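Local coordinates for uncharacterized protein (Corynebacterium glutamicum, PDB 2NSF), which catalyses the mycothiol-dependent isomerisation of maleylpyruvate and binds a zinc ion that probably takes part in the reaction, at residues I78-L83 / T93-S98. Sequence-based numbering, arbitrary orientation.
Sequences IALCNL and TPMYVS. With SO4 (sulfate ion), chain C.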
ATOM      1  N   ILE A  78       7.094  10.426   5.149  1.00 15.94           N
ATOM      2  CA  ILE A  78       8.105  11.443   4.884  1.00 16.94           C
ATOM      3  C   ILE A  78       8.418  11.512   3.385  1.00 17.46           C
ATOM      4  O   ILE A  78       8.553  12.598   2.821  1.00 17.26           O
ATOM      5  CB  ILE A  78       9.394  11.139   5.679  1.00 17.16           C
ATOM      6  CG1 ILE A  78       9.138  11.370   7.172  1.00 19.14           C
ATOM      7  CG2 ILE A  78      10.548  12.007   5.177  1.00 17.49           C
ATOM      8  CD1 ILE A  78      10.246  10.858   8.087  1.00 19.54           C
ATOM      9  N   ALA A  79       8.514  10.351   2.743  1.00 16.65           N
ATOM     10  CA  ALA A  79       8.808  10.302   1.315  1.00 18.14           C
ATOM     11  C   ALA A  79       7.700  10.965   0.503  1.00 18.05           C
ATOM     12  O   ALA A  79       7.966  11.634  -0.500  1.00 18.86           O
ATOM     13  CB  ALA A  79       9.004   8.857   0.869  1.00 16.62           C
ATOM     14  N   LEU A  80       6.454  10.793   0.939  1.00 17.38           N
ATOM     15  CA  LEU A  80       5.327  11.391   0.239  1.00 19.36           C
ATOM     16  C   LEU A  80       5.305  12.899   0.463  1.00 20.05           C
ATOM     17  O   LEU A  80       4.822  13.654  -0.381  1.00 20.67           O
ATOM     18  CB  LEU A  80       4.012  10.744   0.696  1.00 18.04           C
ATOM     19  CG  LEU A  80       3.881   9.268   0.297  1.00 19.01           C
ATOM     20  CD1 LEU A  80       2.540   8.732   0.775  1.00 20.83           C
ATOM     21  CD2 LEU A  80       3.996   9.117  -1.221  1.00 19.31           C
ATOM     22  N   CYS A  81       5.827  13.338   1.604  1.00 20.26           N
ATOM     23  CA  CYS A  81       5.903  14.767   1.884  1.00 20.27           C
ATOM     24  C   CYS A  81       6.830  15.398   0.855  1.00 20.42           C
ATOM     25  O   CYS A  81       6.580  16.502   0.382  1.00 21.36           O
ATOM     26  CB  CYS A  81       6.467  15.028   3.278  1.00 19.17           C
ATOM     27  SG  CYS A  81       5.274  14.851   4.605  1.00 22.56           S
ATOM     28  N   ASN A  82       7.904  14.692   0.515  1.00 21.17           N
ATOM     29  CA  ASN A  82       8.853  15.205  -0.467  1.00 21.74           C
ATOM     30  C   ASN A  82       8.160  15.466  -1.796  1.00 22.59           C
ATOM     31  O   ASN A  82       8.366  16.515  -2.416  1.00 21.75           O
ATOM     32  CB  ASN A  82      10.014  14.229  -0.674  1.00 21.30           C
ATOM     33  CG  ASN A  82      10.958  14.191   0.511  1.00 22.86           C
ATOM     34  OD1 ASN A  82      11.043  15.154   1.281  1.00 23.46           O
ATOM     35  ND2 ASN A  82      11.686  13.091   0.655  1.00 22.43           N
ATOM     36  N   LEU A  83       7.332  14.522  -2.233  1.00 21.75           N
ATOM     37  CA  LEU A  83       6.620  14.685  -3.493  1.00 21.50           C
ATOM     38  C   LEU A  83       5.664  15.867  -3.430  1.00 21.95           C
ATOM     39  O   LEU A  83       5.493  16.587  -4.415  1.00 21.51           O
ATOM     40  CB  LEU A  83       5.850  13.408  -3.853  1.00 20.85           C
ATOM     41  CG  LEU A  83       6.690  12.149  -4.100  1.00 20.28           C
ATOM     42  CD1 LEU A  83       5.779  11.018  -4.571  1.00 20.29           C
ATOM     43  CD2 LEU A  83       7.763  12.429  -5.148  1.00 21.32           C
ATOM     44  N   THR A  93      12.075  16.975  -5.788  1.00 30.65           N
ATOM     45  CA  THR A  93      12.462  16.411  -4.503  1.00 28.05           C
ATOM     46  C   THR A  93      11.943  14.973  -4.516  1.00 26.70           C
ATOM     47  O   THR A  93      10.785  14.722  -4.192  1.00 25.69           O
ATOM     48  CB  THR A  93      11.799  17.180  -3.346  1.00 30.02           C
ATOM     49  OG1 THR A  93      12.058  18.583  -3.490  1.00 30.16           O
ATOM     50  CG2 THR A  93      12.343  16.701  -2.012  1.00 29.24           C
ATOM     51  N   PRO A  94      12.797  14.012  -4.903  1.00 25.82           N
ATOM     52  CA  PRO A  94      12.427  12.593  -4.972  1.00 25.48           C
ATOM     53  C   PRO A  94      11.958  11.994  -3.651  1.00 23.41           C
ATOM     54  O   PRO A  94      12.259  12.520  -2.576  1.00 21.79           O
ATOM     55  CB  PRO A  94      13.703  11.930  -5.490  1.00 26.49           C
ATOM     56  CG  PRO A  94      14.782  12.814  -4.945  1.00 29.24           C
ATOM     57  CD  PRO A  94      14.230  14.191  -5.205  1.00 27.26           C
ATOM     58  N   MET A  95      11.214  10.896  -3.738  1.00 21.80           N
ATOM     59  CA  MET A  95      10.714  10.233  -2.537  1.00 21.49           C
ATOM     60  C   MET A  95      11.852   9.882  -1.592  1.00 20.36           C
ATOM     61  O   MET A  95      11.786  10.183  -0.399  1.00 19.50           O
ATOM     62  CB  MET A  95       9.945   8.961  -2.903  1.00 21.38           C
ATOM     63  CG  MET A  95       8.500   9.208  -3.277  1.00 23.67           C
ATOM     64  SD  MET A  95       7.650   7.665  -3.674  1.00 22.94           S
ATOM     65  CE  MET A  95       7.332   7.003  -2.016  1.00 22.39           C
ATOM     66  N   TYR A  96      12.889   9.250  -2.134  1.00 19.24           N
ATOM     67  CA  TYR A  96      14.063   8.844  -1.360  1.00 20.65           C
ATOM     68  C   TYR A  96      15.334   9.304  -2.052  1.00 22.35           C
ATOM     69  O   TYR A  96      15.374   9.430  -3.278  1.00 21.53           O
ATOM     70  CB  TYR A  96      14.113   7.320  -1.217  1.00 20.43           C
ATOM     71  CG  TYR A  96      12.914   6.743  -0.505  1.00 19.88           C
ATOM     72  CD1 TYR A  96      12.809   6.806   0.886  1.00 21.95           C
ATOM     73  CD2 TYR A  96      11.865   6.175  -1.223  1.00 20.74           C
ATOM     74  CE1 TYR A  96      11.683   6.317   1.544  1.00 21.41           C
ATOM     75  CE2 TYR A  96      10.733   5.687  -0.574  1.00 20.93           C
ATOM     76  CZ  TYR A  96      10.651   5.763   0.808  1.00 21.40           C
ATOM     77  OH  TYR A  96       9.529   5.284   1.449  1.00 20.40           O
ATOM     78  N   VAL A  97      16.378   9.543  -1.265  1.00 22.79           N
ATOM     79  CA  VAL A  97      17.654   9.976  -1.821  1.00 24.07           C
ATOM     80  C   VAL A  97      18.196   8.879  -2.728  1.00 24.64           C
ATOM     81  O   VAL A  97      18.740   9.155  -3.800  1.00 26.35           O
ATOM     82  CB  VAL A  97      18.686  10.263  -0.700  1.00 24.58           C
ATOM     83  CG1 VAL A  97      20.057  10.526  -1.306  1.00 24.46           C
ATOM     84  CG2 VAL A  97      18.239  11.459   0.118  1.00 24.88           C
ATOM     85  N   SER A  98      18.029   7.633  -2.294  1.00 24.86           N
ATOM     86  CA  SER A  98      18.491   6.476  -3.046  1.00 26.63           C
ATOM     87  C   SER A  98      17.904   5.204  -2.442  1.00 27.43           C
ATOM     88  O   SER A  98      17.369   5.224  -1.330  1.00 26.20           O
ATOM     89  CB  SER A  98      20.016   6.390  -2.990  1.00 27.14           C
ATOM     90  OG  SER A  98      20.448   6.083  -1.671  1.00 24.86           O
TER
HETATM   91  S   SO4 C 402       7.944   2.845  -0.754  1.00 39.13           S
HETATM   92  O1  SO4 C 402       7.968   1.582   0.005  1.00 39.98           O
HETATM   93  O2  SO4 C 402       9.259   3.035  -1.395  1.00 41.28           O
HETATM   94  O3  SO4 C 402       6.901   2.784  -1.801  1.00 41.90           O
HETATM   95  O4  SO4 C 402       7.652   3.965   0.154  1.00 32.08           O
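The amide of N82 reaches from helix 66-89 to the loop that folds back along it, and its ND2 meets two successive backbone carbonyls. The main bond runs from N82 ND2 to M95 O at 3.1 Å; this oxygen lies close to the amide plane of N82, whereas the donor sits well above the carbonyl plane of M95, with an N-H...O angle of 148°. A weak second bond goes from the same nitrogen to P94 O. Beside them, T93 CG2 packs on N82 CB at 3.7 Å, the two side chains crossing at about a right angle, while T93 OG1 turns to the backbone oxygen of E91. M95 O is also approached by A79, whose CA donates a CA-H...O contact.

The apolar part centres on M95, which runs between A79 and L83. M95 CG lies 3.5 Å from L83 CD1, and a bend at chi3 (78°) brings M95 CE round to A79 CB at 3.8 Å and to L80 CD2. L80 and M95 both continue onto M160 of helix 156-171, tying the loop to the helix that supplies E164 and H168 to the zinc.

A79 CB further makes a CH-pi contact over one face of the Y96 ring, 3.9 Å from its centroid and displaced toward CZ. Y96 OH donates to sulfate O4 at 2.6 Å, and N76 and R102 also bind this ion.

One side-chain amide thus holds the M95 carbonyl and, weakly, that of P94, while methionine and tyrosine pack against the helix, and the Y96 side chain comes within about 5 Å (nearest atoms) of that of the zinc ligand H72. The sulfate probably comes from the crystallisation liquor, but its three protein donors are consistent with an anion-binding pocket in the neighbourhood of the zinc site.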